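Putative alpha/beta hydrolase fold protein (Candidatus Nitrososphaera gargensis, PDB 5A62) probably acts as a carboxylesterase of the alpha/beta hydrolase fold, splitting ester bonds by hydrolysis. Local coordinates at residues Asp40-Leu45 / Trp249-Lys254; Arg52-Glu57 / Leu88-Cys93; Gly124-Phe129 / Asn201-Leu206; Lys150-His155 / Glu178-Thr183; Phe214-Ser219 / Met263-Ile268. All coordinates share one frame; numbering follows the deposited sequence. Where two conformers were deposited one is given.

Contact 1 (Asp40-Leu45 / Trp249-Lys254); sequences DYEIQL and WVVIEK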
# COMPACT_ATOMS: atom_id res chain seq x y z
N ASP A 40 -25.34 10.51 10.11
CA ASP A 40 -26.64 11.17 10.07
C ASP A 40 -26.99 11.91 11.34
O ASP A 40 -27.34 13.10 11.35
CB ASP A 40 -27.74 10.15 9.66
CG ASP A 40 -27.83 8.82 10.56
OD1 ASP A 40 -27.03 8.54 11.50
OD2 ASP A 40 -28.78 8.02 10.29
N TYR A 41 -26.89 11.19 12.44
CA TYR A 41 -27.19 11.74 13.72
C TYR A 41 -26.29 12.90 14.07
O TYR A 41 -26.72 13.94 14.56
CB TYR A 41 -27.09 10.69 14.82
CG TYR A 41 -27.30 11.21 16.23
CD1 TYR A 41 -28.55 11.59 16.65
CD2 TYR A 41 -26.22 11.40 17.08
CE1 TYR A 41 -28.75 12.11 17.92
CE2 TYR A 41 -26.41 11.90 18.35
CZ TYR A 41 -27.69 12.22 18.77
OH TYR A 41 -27.84 12.75 20.05
N GLU A 42 -25.01 12.72 13.84
CA GLU A 42 -24.05 13.71 14.21
C GLU A 42 -24.24 15.00 13.40
O GLU A 42 -24.04 16.08 13.96
CB GLU A 42 -22.59 13.21 13.96
CG GLU A 42 -22.16 12.14 14.90
CD GLU A 42 -22.66 10.78 14.61
OE1 GLU A 42 -23.37 10.50 13.62
OE2 GLU A 42 -22.30 9.88 15.42
N ILE A 43 -24.57 14.92 12.12
CA ILE A 43 -24.79 16.12 11.32
C ILE A 43 -25.95 16.91 11.95
O ILE A 43 -25.79 18.12 12.19
CB ILE A 43 -25.04 15.77 9.87
CG1 ILE A 43 -23.75 15.24 9.23
CG2 ILE A 43 -25.59 16.97 9.12
CD1 ILE A 43 -23.91 14.55 7.89
N GLN A 44 -27.03 16.22 12.26
CA GLN A 44 -28.19 16.90 12.89
C GLN A 44 -27.83 17.47 14.23
O GLN A 44 -28.17 18.63 14.50
CB GLN A 44 -29.39 15.95 13.00
CG GLN A 44 -29.96 15.59 11.62
CD GLN A 44 -30.08 16.79 10.65
OE1 GLN A 44 -29.63 16.74 9.50
NE2 GLN A 44 -30.68 17.88 11.13
N LEU A 45 -27.12 16.75 15.07
CA LEU A 45 -26.77 17.25 16.39
C LEU A 45 -25.87 18.47 16.29
O LEU A 45 -26.04 19.46 17.00
CB LEU A 45 -26.09 16.13 17.20
CG LEU A 45 -25.38 16.54 18.47
CD1 LEU A 45 -26.41 16.89 19.52
CD2 LEU A 45 -24.48 15.41 18.95
N TRP A 249 -16.60 -0.05 16.21
CA TRP A 249 -17.72 0.50 15.49
C TRP A 249 -18.70 1.30 16.35
O TRP A 249 -19.91 1.30 16.18
CB TRP A 249 -18.43 -0.60 14.69
CG TRP A 249 -17.65 -1.06 13.55
CD1 TRP A 249 -16.89 -2.21 13.48
CD2 TRP A 249 -17.46 -0.37 12.31
NE1 TRP A 249 -16.27 -2.27 12.26
CE2 TRP A 249 -16.62 -1.18 11.51
CE3 TRP A 249 -17.98 0.82 11.75
CZ2 TRP A 249 -16.24 -0.81 10.22
CZ3 TRP A 249 -17.59 1.18 10.49
CH2 TRP A 249 -16.73 0.35 9.73
N VAL A 250 -18.15 2.07 17.27
CA VAL A 250 -18.92 2.87 18.20
C VAL A 250 -19.81 3.86 17.44
O VAL A 250 -20.86 4.25 17.93
CB VAL A 250 -17.99 3.62 19.22
CG1 VAL A 250 -17.16 4.68 18.54
CG2 VAL A 250 -18.80 4.21 20.37
N VAL A 251 -19.41 4.32 16.26
CA VAL A 251 -20.17 5.26 15.46
C VAL A 251 -21.47 4.62 14.92
O VAL A 251 -22.40 5.31 14.55
CB VAL A 251 -19.31 5.85 14.32
CG1 VAL A 251 -18.75 4.77 13.43
CG2 VAL A 251 -20.05 6.86 13.48
N ILE A 252 -21.53 3.31 14.87
CA ILE A 252 -22.77 2.63 14.50
C ILE A 252 -23.68 2.57 15.73
O ILE A 252 -24.89 2.81 15.58
CB ILE A 252 -22.47 1.20 14.04
CG1 ILE A 252 -21.68 1.23 12.75
CG2 ILE A 252 -23.73 0.33 13.91
CD1 ILE A 252 -22.36 1.83 11.58
N GLU A 253 -23.14 2.25 16.91
CA GLU A 253 -23.97 2.09 18.10
C GLU A 253 -24.43 3.42 18.69
O GLU A 253 -25.48 3.48 19.31
CB GLU A 253 -23.22 1.33 19.14
CG GLU A 253 -23.02 -0.10 18.67
CD GLU A 253 -22.70 -1.06 19.81
OE1 GLU A 253 -22.45 -0.59 20.95
OE2 GLU A 253 -22.70 -2.28 19.59
N LYS A 254 -23.62 4.47 18.53
CA LYS A 254 -23.96 5.83 18.97
C LYS A 254 -24.36 5.89 20.44
O LYS A 254 -25.43 6.39 20.77
CB LYS A 254 -25.04 6.46 18.05
CG LYS A 254 -24.64 6.45 16.58
CD LYS A 254 -25.43 7.41 15.70
CE LYS A 254 -25.04 7.36 14.22
NZ LYS A 254 -23.65 7.64 13.97
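Everything tight in this contact converges on the ammonium of K254. The chain leaves the backbone with CG anti to the carbonyl carbon, runs straight to CE and then bends at its last torsion (chi4 -58°), which drops NZ in front of the E42 carboxylate. Both oxygens take it on their syn lone pairs, OE1 at 2.9 Å and OE2 at 3.0 Å from NZ, a forked salt bridge. E42 reaches across with a bend at chi2 (79°). From its own segment NZ also donates to V251 O, 2.7 Å away, in the carbonyl plane and with a C=O...N angle of 155°; I38 O accepts a further bond. The outer part is looser. Y41 CB rests on K254 CD at 3.8 Å, while the Y41 ring packs edge-to-face on Y259. D40 is solvent-exposed: its OD1 comes to 3.6 Å from K254 CE but stays 4.3 Å from NZ, close enough for attraction but too far for a salt bridge. The hydroxyl of Y259 hydrogen-bonds E42 OE2, so the buried carboxylate has partners on both the K254 and the helix 256-272 sides. With a carboxylate and two carbonyls gathered round it, K254 is probably kept fully charged, and E42 ionised, so that the ion pair ties the start of helix 40-48 to the end of the short helix 250-253.

Contact 2 (Arg52-Glu57 / Leu88-Cys93); sequences RVIAYE and LNIGKC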
# COMPACT_ATOMS: atom_id res chain seq x y z
N ARG A 52 -21.16 24.70 11.33
CA ARG A 52 -21.19 24.36 9.92
C ARG A 52 -20.54 22.94 9.89
O ARG A 52 -19.60 22.71 10.62
CB ARG A 52 -20.38 25.31 9.12
CG ARG A 52 -20.23 24.98 7.67
CD ARG A 52 -19.30 25.95 7.04
NE ARG A 52 -19.08 25.75 5.63
CZ ARG A 52 -18.29 26.51 4.90
NH1 ARG A 52 -17.54 27.47 5.43
NH2 ARG A 52 -18.20 26.26 3.61
N VAL A 53 -21.15 22.05 9.17
CA VAL A 53 -20.73 20.62 9.16
C VAL A 53 -20.41 20.20 7.74
O VAL A 53 -21.29 20.16 6.87
CB VAL A 53 -21.77 19.71 9.73
CG1 VAL A 53 -21.20 18.28 9.87
CG2 VAL A 53 -22.20 20.25 11.10
N ILE A 54 -19.15 19.85 7.52
CA ILE A 54 -18.67 19.36 6.25
C ILE A 54 -18.40 17.88 6.37
O ILE A 54 -17.73 17.48 7.34
CB ILE A 54 -17.40 20.08 5.84
CG1 ILE A 54 -17.73 21.60 5.63
CG2 ILE A 54 -16.86 19.50 4.52
CD1 ILE A 54 -16.54 22.48 5.83
N ALA A 55 -18.93 17.08 5.49
CA ALA A 55 -18.63 15.63 5.49
C ALA A 55 -18.31 15.22 4.08
O ALA A 55 -18.81 15.83 3.14
CB ALA A 55 -19.79 14.86 6.04
N TYR A 56 -17.47 14.24 3.89
CA TYR A 56 -17.09 13.79 2.59
C TYR A 56 -16.86 12.31 2.55
O TYR A 56 -16.73 11.68 3.58
CB TYR A 56 -15.94 14.59 1.97
CG TYR A 56 -14.60 14.22 2.53
CD1 TYR A 56 -14.20 14.62 3.80
CD2 TYR A 56 -13.70 13.47 1.81
CE1 TYR A 56 -12.96 14.30 4.27
CE2 TYR A 56 -12.47 13.16 2.27
CZ TYR A 56 -12.13 13.54 3.54
OH TYR A 56 -10.89 13.25 3.99
N GLU A 57 -16.87 11.73 1.37
CA GLU A 57 -16.64 10.33 1.17
C GLU A 57 -15.27 10.12 0.59
O GLU A 57 -14.87 10.69 -0.41
CB GLU A 57 -17.77 9.71 0.36
CG GLU A 57 -19.05 9.69 1.19
CD GLU A 57 -20.36 9.36 0.59
OE1 GLU A 57 -20.51 9.29 -0.64
OE2 GLU A 57 -21.26 9.11 1.42
N LEU A 88 -13.76 24.88 -0.31
CA LEU A 88 -14.82 25.40 0.51
C LEU A 88 -14.38 26.65 1.25
O LEU A 88 -15.16 27.21 2.01
CB LEU A 88 -15.36 24.33 1.43
CG LEU A 88 -15.97 23.18 0.67
CD1 LEU A 88 -16.40 22.13 1.70
CD2 LEU A 88 -17.14 23.57 -0.22
N ASN A 89 -13.15 27.07 1.04
CA ASN A 89 -12.58 28.25 1.67
C ASN A 89 -12.66 28.18 3.17
O ASN A 89 -13.03 29.16 3.85
CB ASN A 89 -13.30 29.49 1.14
CG ASN A 89 -13.19 29.61 -0.38
OD1 ASN A 89 -14.18 29.54 -1.10
ND2 ASN A 89 -12.00 29.78 -0.88
N ILE A 90 -12.30 27.01 3.68
CA ILE A 90 -12.21 26.80 5.15
C ILE A 90 -10.78 27.17 5.61
O ILE A 90 -9.82 26.46 5.30
CB ILE A 90 -12.45 25.28 5.43
CG1 ILE A 90 -13.76 24.81 4.86
CG2 ILE A 90 -12.41 24.92 6.92
CD1 ILE A 90 -14.91 25.64 5.29
N GLY A 91 -10.65 28.25 6.40
CA GLY A 91 -9.35 28.65 7.00
C GLY A 91 -8.93 27.94 8.29
O GLY A 91 -7.74 27.60 8.44
N LYS A 92 -9.87 27.79 9.24
CA LYS A 92 -9.58 27.15 10.56
C LYS A 92 -10.78 26.34 10.99
O LYS A 92 -11.89 26.84 11.01
CB LYS A 92 -9.25 28.14 11.69
CG LYS A 92 -7.79 28.60 11.69
CD LYS A 92 -7.21 28.97 13.05
CE LYS A 92 -6.24 27.90 13.55
NZ LYS A 92 -5.93 27.99 15.02
N CYS A 93 -10.55 25.09 11.37
CA CYS A 93 -11.66 24.16 11.58
C CYS A 93 -11.27 23.18 12.67
O CYS A 93 -10.10 23.15 13.12
CB CYS A 93 -11.99 23.39 10.31
SG CYS A 93 -10.69 22.26 9.73
O HOH W 1 -15.99 29.34 4.01
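R52 stands at the beginning of strand 52-56 and points at the loop 88-93. Its CG is anti to the backbone N (chi1 174°), and CB, CG and CD run fully extended, meeting nothing of the loop until the chain has carried the guanidinium across. NE is the first atom to approach, at 4.2 Å from I90 CD1. CZ then comes to 3.5 Å of that methyl, which lies over one face of the flat group, off-centre toward its rim, so that NH1 is nearest of all at 3.2 Å from I90 CD1. At the edge, in plane, NH1 donates to a water 2.8 Å away, and the water in turn donates to N89 O. NH2 passes L88 O at 3.6 Å, but its strong partner is a salt bridge to D17 on strand 12-18. The charge is therefore held by bonds around its rim while a methyl packs on its face. Deeper along the strand I54 meets the loop tip to tip: its CD1 touches I90 CD1 at 3.6 Å, and its CG2 faces L88 CD1 at 3.9 Å. N89, with positive phi, closes helix 74-87 in a Schellman motif and turns the chain back toward the sheet. This is the return leg of a beta-alpha-beta crossover, strand 52-56 to helix 74-87 to strand 93-98, with strand 25-29 lying between the two, as in the alpha/beta hydrolase fold.

Contact 3 (Gly124-Phe129 / Asn201-Leu206); sequences GSPKKF and NVVQGL
P126 is the knuckle of the loop that follows strand 116-122, and its pyrrolidine ring, puckered C-gamma endo, presses on the first turn of helix 202-209. Three branched side chains receive it. V202 has CG1 anti to the backbone N (chi1 -175°), which lays that methyl on P126 CB at 3.8 Å. V203 takes the same rotamer, yet there it is the other branch, CG2, beside the backbone N, that touches P126 CG at 3.8 Å. L206, one turn on from V202, has CG anti to its N and crosses the ring at about a right angle, CD2 against P126 CG at 3.9 Å. V203 CG2 also meets the aliphatic part of K127, 3.6 Å from its CG; the K127 chain then bends at chi3 (57°) and goes off to a salt bridge with E230 on helix 222-234. An ST turn spans the proline: S125 OG accepts from K127 N at 3.0 Å, which is consistent with a firmly set loop here. Between the two segments the polar link is a water, which donates to P126 O (2.7 Å) and accepts from V202 N. Carbon packing thus carries the junction, while that water gives the helix's first amide and the loop carbonyl a shared partner.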
# COMPACT_ATOMS: atom_id res chain seq x y z
N GLY A 124 -9.15 6.16 16.58
CA GLY A 124 -8.10 6.48 15.66
C GLY A 124 -6.88 6.96 16.37
O GLY A 124 -6.91 7.23 17.58
N SER A 125 -5.76 7.01 15.68
CA SER A 125 -4.56 7.58 16.28
C SER A 125 -3.62 8.05 15.19
O SER A 125 -3.79 7.69 14.02
CB SER A 125 -3.86 6.51 17.10
OG SER A 125 -2.96 5.71 16.35
N PRO A 126 -2.57 8.77 15.54
CA PRO A 126 -1.53 9.16 14.60
C PRO A 126 -0.47 8.08 14.37
O PRO A 126 0.43 8.29 13.59
CB PRO A 126 -0.88 10.36 15.28
CG PRO A 126 -1.20 10.19 16.71
CD PRO A 126 -2.41 9.38 16.87
N LYS A 127 -0.53 6.94 15.04
CA LYS A 127 0.51 5.96 14.95
C LYS A 127 0.38 5.03 13.75
O LYS A 127 -0.71 4.73 13.26
CB LYS A 127 0.50 5.12 16.23
CG LYS A 127 0.93 6.01 17.38
CD LYS A 127 1.65 5.32 18.51
CE LYS A 127 2.88 4.60 18.03
NZ LYS A 127 3.65 4.06 19.17
N LYS A 128 1.53 4.58 13.31
CA LYS A 128 1.58 3.44 12.42
C LYS A 128 1.12 2.20 13.14
O LYS A 128 1.29 2.03 14.36
CB LYS A 128 3.02 3.17 11.99
CG LYS A 128 3.55 3.95 10.89
CD LYS A 128 4.84 3.27 10.30
CE LYS A 128 4.75 2.14 9.27
NZ LYS A 128 3.81 2.35 8.09
N PHE A 129 0.56 1.28 12.39
CA PHE A 129 0.18 -0.02 12.94
C PHE A 129 1.39 -0.93 13.03
O PHE A 129 2.33 -0.83 12.28
CB PHE A 129 -0.87 -0.69 12.06
CG PHE A 129 -2.18 0.04 12.07
CD1 PHE A 129 -3.09 -0.11 13.09
CD2 PHE A 129 -2.49 0.94 11.04
CE1 PHE A 129 -4.27 0.61 13.10
CE2 PHE A 129 -3.67 1.65 11.03
CZ PHE A 129 -4.57 1.49 12.07
N ASN A 201 6.41 9.12 11.66
CA ASN A 201 6.64 10.37 12.42
C ASN A 201 5.41 11.26 12.59
O ASN A 201 5.54 12.46 12.83
CB ASN A 201 7.76 11.17 11.78
CG ASN A 201 7.37 11.82 10.46
OD1 ASN A 201 6.36 11.50 9.81
ND2 ASN A 201 8.17 12.79 10.06
N VAL A 202 4.18 10.74 12.41
CA VAL A 202 3.02 11.57 12.54
C VAL A 202 2.86 12.04 13.99
O VAL A 202 2.36 13.13 14.21
CB VAL A 202 1.73 10.91 12.01
CG1 VAL A 202 0.54 11.86 12.04
CG2 VAL A 202 1.92 10.42 10.60
N VAL A 203 3.16 11.20 14.96
CA VAL A 203 3.01 11.63 16.34
C VAL A 203 3.88 12.86 16.56
O VAL A 203 3.38 13.82 17.14
CB VAL A 203 3.37 10.54 17.36
CG1 VAL A 203 3.34 11.09 18.78
CG2 VAL A 203 2.50 9.29 17.22
N GLN A 204 5.11 12.87 16.10
CA GLN A 204 5.96 14.04 16.26
C GLN A 204 5.37 15.23 15.57
O GLN A 204 5.33 16.35 16.11
CB GLN A 204 7.38 13.74 15.71
CG GLN A 204 8.34 14.92 15.87
CD GLN A 204 9.77 14.57 15.49
OE1 GLN A 204 10.02 14.20 14.33
NE2 GLN A 204 10.73 14.67 16.47
N GLY A 205 4.90 15.09 14.35
CA GLY A 205 4.29 16.19 13.67
C GLY A 205 3.04 16.74 14.28
O GLY A 205 2.77 17.95 14.26
N LEU A 206 2.22 15.85 14.78
CA LEU A 206 1.01 16.28 15.48
C LEU A 206 1.36 17.02 16.78
O LEU A 206 0.76 18.04 17.06
CB LEU A 206 0.11 15.05 15.78
CG LEU A 206 -1.18 15.33 16.45
CD1 LEU A 206 -2.03 16.28 15.65
CD2 LEU A 206 -1.92 14.06 16.75
O HOH W 2 3.06 7.82 12.95

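Contact 4 (Lys150-His155 / Glu178-Thr183); sequences KALAEH and EVFTKT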
# COMPACT_ATOMS: atom_id res chain seq x y z
N LYS A 150 -21.27 -7.34 0.09
CA LYS A 150 -22.43 -7.78 0.88
C LYS A 150 -22.04 -9.04 1.68
O LYS A 150 -22.36 -9.15 2.86
CB LYS A 150 -23.62 -8.05 -0.02
CG LYS A 150 -24.21 -6.83 -0.74
CD LYS A 150 -25.47 -7.26 -1.50
CE LYS A 150 -25.98 -6.26 -2.54
NZ LYS A 150 -26.03 -4.84 -2.06
N ALA A 151 -21.31 -9.97 1.04
CA ALA A 151 -20.81 -11.13 1.75
C ALA A 151 -19.84 -10.78 2.84
O ALA A 151 -19.93 -11.29 3.96
CB ALA A 151 -20.17 -12.12 0.82
N LEU A 152 -18.96 -9.82 2.56
CA LEU A 152 -18.05 -9.42 3.58
C LEU A 152 -18.80 -8.86 4.80
O LEU A 152 -18.45 -9.17 5.95
CB LEU A 152 -17.00 -8.44 3.04
CG LEU A 152 -16.06 -7.84 4.09
CD1 LEU A 152 -15.30 -8.88 4.86
CD2 LEU A 152 -15.09 -6.88 3.41
N ALA A 153 -19.80 -8.03 4.58
CA ALA A 153 -20.54 -7.53 5.71
C ALA A 153 -21.15 -8.66 6.54
O ALA A 153 -21.14 -8.62 7.75
CB ALA A 153 -21.64 -6.56 5.28
N GLU A 154 -21.72 -9.64 5.83
CA GLU A 154 -22.30 -10.76 6.57
C GLU A 154 -21.32 -11.52 7.39
O GLU A 154 -21.57 -11.87 8.55
CB GLU A 154 -22.99 -11.69 5.60
CG GLU A 154 -24.21 -11.11 4.95
CD GLU A 154 -25.28 -10.57 5.89
OE1 GLU A 154 -25.56 -11.11 7.00
OE2 GLU A 154 -25.80 -9.51 5.50
N HIS A 155 -20.10 -11.68 6.86
CA HIS A 155 -19.05 -12.32 7.65
C HIS A 155 -18.58 -11.51 8.82
O HIS A 155 -18.25 -12.09 9.89
CB HIS A 155 -17.86 -12.68 6.75
CG HIS A 155 -18.13 -13.86 5.88
ND1 HIS A 155 -17.95 -15.16 6.33
CD2 HIS A 155 -18.47 -13.94 4.58
CE1 HIS A 155 -18.28 -15.98 5.35
NE2 HIS A 155 -18.59 -15.28 4.28
N GLU A 178 -26.22 -1.35 5.83
CA GLU A 178 -26.58 -0.23 4.96
C GLU A 178 -25.33 0.50 4.55
O GLU A 178 -25.08 0.61 3.31
CB GLU A 178 -27.62 0.75 5.57
CG GLU A 178 -28.22 1.74 4.54
CD GLU A 178 -29.40 1.23 3.68
OE1 GLU A 178 -29.38 0.07 3.15
OE2 GLU A 178 -30.38 2.03 3.49
N VAL A 179 -24.57 0.91 5.56
CA VAL A 179 -23.43 1.81 5.36
C VAL A 179 -22.32 1.04 4.59
O VAL A 179 -21.86 1.45 3.53
CB VAL A 179 -22.90 2.32 6.67
CG1 VAL A 179 -21.51 2.98 6.54
CG2 VAL A 179 -23.93 3.24 7.35
N PHE A 180 -21.92 -0.10 5.14
CA PHE A 180 -20.74 -0.82 4.65
C PHE A 180 -20.87 -1.22 3.22
O PHE A 180 -19.92 -1.18 2.42
CB PHE A 180 -20.46 -2.01 5.57
CG PHE A 180 -19.16 -2.70 5.34
CD1 PHE A 180 -18.01 -2.23 5.98
CD2 PHE A 180 -19.06 -3.77 4.47
CE1 PHE A 180 -16.80 -2.90 5.79
CE2 PHE A 180 -17.88 -4.43 4.28
CZ PHE A 180 -16.77 -3.94 4.89
N THR A 181 -22.07 -1.67 2.83
CA THR A 181 -22.25 -2.25 1.51
C THR A 181 -22.31 -1.18 0.40
O THR A 181 -22.36 -1.55 -0.76
CB THR A 181 -23.44 -3.21 1.45
OG1 THR A 181 -24.62 -2.46 1.70
CG2 THR A 181 -23.23 -4.33 2.40
N LYS A 182 -22.17 0.10 0.74
CA LYS A 182 -21.96 1.13 -0.27
C LYS A 182 -20.47 1.26 -0.66
O LYS A 182 -20.17 2.03 -1.58
CB LYS A 182 -22.40 2.51 0.22
CG LYS A 182 -23.76 2.69 0.80
CD LYS A 182 -24.78 2.36 -0.19
CE LYS A 182 -26.11 3.02 0.23
NZ LYS A 182 -26.76 2.10 1.11
N THR A 183 -19.60 0.52 0.00
CA THR A 183 -18.20 0.63 -0.28
C THR A 183 -17.89 -0.22 -1.50
O THR A 183 -18.28 -1.39 -1.57
CB THR A 183 -17.44 0.09 0.93
OG1 THR A 183 -17.88 0.72 2.16
CG2 THR A 183 -15.92 0.40 0.77
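The F180 ring is the one flat group at work here, and L152 of helix 149-157 comes up to its edge. L152 CD2 lies there in the ring plane, 3.7 Å from F180 CZ, and L152 CG stays 3.9 Å from CE2; the two side chains cross at about a right angle. A153 CB approaches obliquely, 3.9 Å from F180 CD2. The ring of F176, one turn earlier on the same helix, also meets F180, with the planes at about 20° to each other. Both large side chains have CG anti to the backbone N (L152 chi1 174°, F180 chi1 -170°), so each leans out from its own helix into the other's side. Next along, T181 turns its methyl inward: CG2 sits 3.9 Å from K150 CA and 4.0 Å from A153 CB. OG1 takes the crowded position between N and carbonyl carbon and hydrogen-bonds R177 O. Helix 170-180 ends at this point in a type I turn from F180 to T183, where F180 O accepts from both T183 N and T183 OG1, the hydroxyl at 2.8 Å from that carbonyl oxygen. The contact belongs to the helical insertion between strands 116-122 and 212-218, the place of the cap in alpha/beta hydrolases; L152 packs further on helix 136-147 and, with T183, on F188 of helix 185-194.

Contact 5 (Phe214-Ser219 / Met263-Ile268); sequences FAIVGS and MGFLAI
Two phenylalanines make the heart of this contact: F214 CD2 lies over the centre of the F265 ring, 3.4 Å from F265 CG, and F265 CB lies over a face of F214. The ring centroids are 4.4 Å apart and the planes are tilted by 31°, so the pair is oblique. Two CH-pi contacts complete the embrace: F214 CB lies 4.0 Å from the centroid of the F265 ring, and F265 CB lies 4.1 Å from that of F214. Next out, I216 CG1 meets F265 CE2 at 3.6 Å, the two chains running alongside in opposite senses, while I268 CG2 stands at the edge of the F214 ring, 4.2 Å from CZ. F214 and I216, two residues apart on the strand, both point at the helix, and F265 leans in from it with CG anti to its carbonyl carbon. Beyond them the backbone sets the platform. Strand 212-218 is hydrogen-bonded to strands 116-122 and 239-243, I120 of the former touches both phenylalanines, and the axes of segments 214-218 and 263-268 run antiparallel (179°), 10.3 Å apart at closest approach. With no polar pairing between the segments, dispersion and ring-face contacts are what fasten the C-terminal helix to the sheet here.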
# COMPACT_ATOMS: atom_id res chain seq x y z
N PHE A 214 -7.69 15.60 20.83
CA PHE A 214 -8.64 14.88 21.62
C PHE A 214 -8.82 13.48 21.03
O PHE A 214 -8.73 13.28 19.83
CB PHE A 214 -10.00 15.55 21.63
CG PHE A 214 -10.02 16.97 22.13
CD1 PHE A 214 -9.88 18.05 21.27
CD2 PHE A 214 -10.30 17.21 23.45
CE1 PHE A 214 -9.96 19.34 21.77
CE2 PHE A 214 -10.37 18.50 23.94
CZ PHE A 214 -10.20 19.56 23.11
N ALA A 215 -9.10 12.51 21.86
CA ALA A 215 -9.38 11.15 21.41
C ALA A 215 -10.48 10.54 22.27
O ALA A 215 -10.55 10.72 23.50
CB ALA A 215 -8.17 10.28 21.45
N ILE A 216 -11.38 9.85 21.63
CA ILE A 216 -12.42 8.99 22.23
C ILE A 216 -12.20 7.58 21.75
O ILE A 216 -12.19 7.37 20.54
CB ILE A 216 -13.81 9.48 21.84
CG1 ILE A 216 -13.97 10.98 22.14
CG2 ILE A 216 -14.87 8.64 22.56
CD1 ILE A 216 -15.27 11.63 21.70
N VAL A 217 -11.98 6.62 22.66
CA VAL A 217 -11.66 5.27 22.27
C VAL A 217 -12.56 4.31 23.02
O VAL A 217 -12.79 4.51 24.22
CB VAL A 217 -10.17 4.96 22.50
CG1 VAL A 217 -9.73 5.03 23.92
CG2 VAL A 217 -9.79 3.59 21.96
N GLY A 218 -13.03 3.28 22.35
CA GLY A 218 -13.81 2.22 22.98
C GLY A 218 -12.88 1.29 23.73
O GLY A 218 -11.89 0.84 23.19
N SER A 219 -13.23 0.96 24.98
CA SER A 219 -12.35 0.15 25.82
C SER A 219 -12.15 -1.23 25.23
O SER A 219 -11.12 -1.83 25.50
CB SER A 219 -12.91 0.06 27.24
OG SER A 219 -14.06 -0.77 27.30
N MET A 263 -19.42 16.90 22.87
CA MET A 263 -19.86 18.30 22.98
C MET A 263 -19.03 19.07 24.03
O MET A 263 -18.74 20.26 23.88
CB MET A 263 -21.37 18.39 23.23
CG MET A 263 -22.20 17.72 22.16
SD MET A 263 -21.77 18.09 20.43
CE MET A 263 -22.05 19.84 20.45
N GLY A 264 -18.57 18.36 25.05
CA GLY A 264 -17.63 18.89 25.97
C GLY A 264 -16.34 19.37 25.34
O GLY A 264 -15.82 20.46 25.59
N PHE A 265 -15.78 18.51 24.50
CA PHE A 265 -14.58 18.90 23.80
C PHE A 265 -14.82 20.11 22.90
O PHE A 265 -14.00 21.00 22.80
CB PHE A 265 -14.13 17.72 22.88
CG PHE A 265 -13.59 16.49 23.58
CD1 PHE A 265 -13.24 16.46 24.95
CD2 PHE A 265 -13.39 15.33 22.84
CE1 PHE A 265 -12.74 15.30 25.48
CE2 PHE A 265 -12.85 14.21 23.38
CZ PHE A 265 -12.51 14.20 24.68
N LEU A 266 -15.93 20.12 22.16
CA LEU A 266 -16.21 21.20 21.26
C LEU A 266 -16.43 22.51 22.03
O LEU A 266 -16.09 23.56 21.52
CB LEU A 266 -17.43 20.89 20.39
CG LEU A 266 -17.15 19.76 19.37
CD1 LEU A 266 -18.40 19.39 18.65
CD2 LEU A 266 -16.13 20.22 18.37
N ALA A 267 -16.92 22.42 23.26
CA ALA A 267 -17.05 23.61 24.07
C ALA A 267 -15.72 24.19 24.43
O ALA A 267 -15.56 25.41 24.41
CB ALA A 267 -17.81 23.30 25.34
N ILE A 268 -14.73 23.34 24.72
CA ILE A 268 -13.37 23.80 24.97
C ILE A 268 -12.81 24.45 23.75
O ILE A 268 -12.20 25.50 23.83
CB ILE A 268 -12.47 22.64 25.41
CG1 ILE A 268 -12.97 22.08 26.75
CG2 ILE A 268 -10.98 23.01 25.39
CD1 ILE A 268 -12.37 20.75 27.10

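Contacts 1, 2 and 5 belong to the core fold. Contact 1 touches contact 2 where I43 CG1 packs on V53 CG1 at 4.0 Å, and contact 5 where L45 CD2 meets M263 SD at 4.1 Å, so helix 40-48 joins both. Contacts 2 and 5 reach the same sheet, with centres about 19 Å apart. Contact 3 is about 5 Å from contact 5 at the nearest atoms, helix 202-209 leading into strand 212-218. Contact 4 lies in the helical insertion, its nearest atoms about 5 Å from contact 1. The side chain of V251 in contact 1 lies near, without touching, G97, S99 and G101, which fit the GxSxG pattern of a nucleophile elbow, probably the site of the catalytic serine as in relatives.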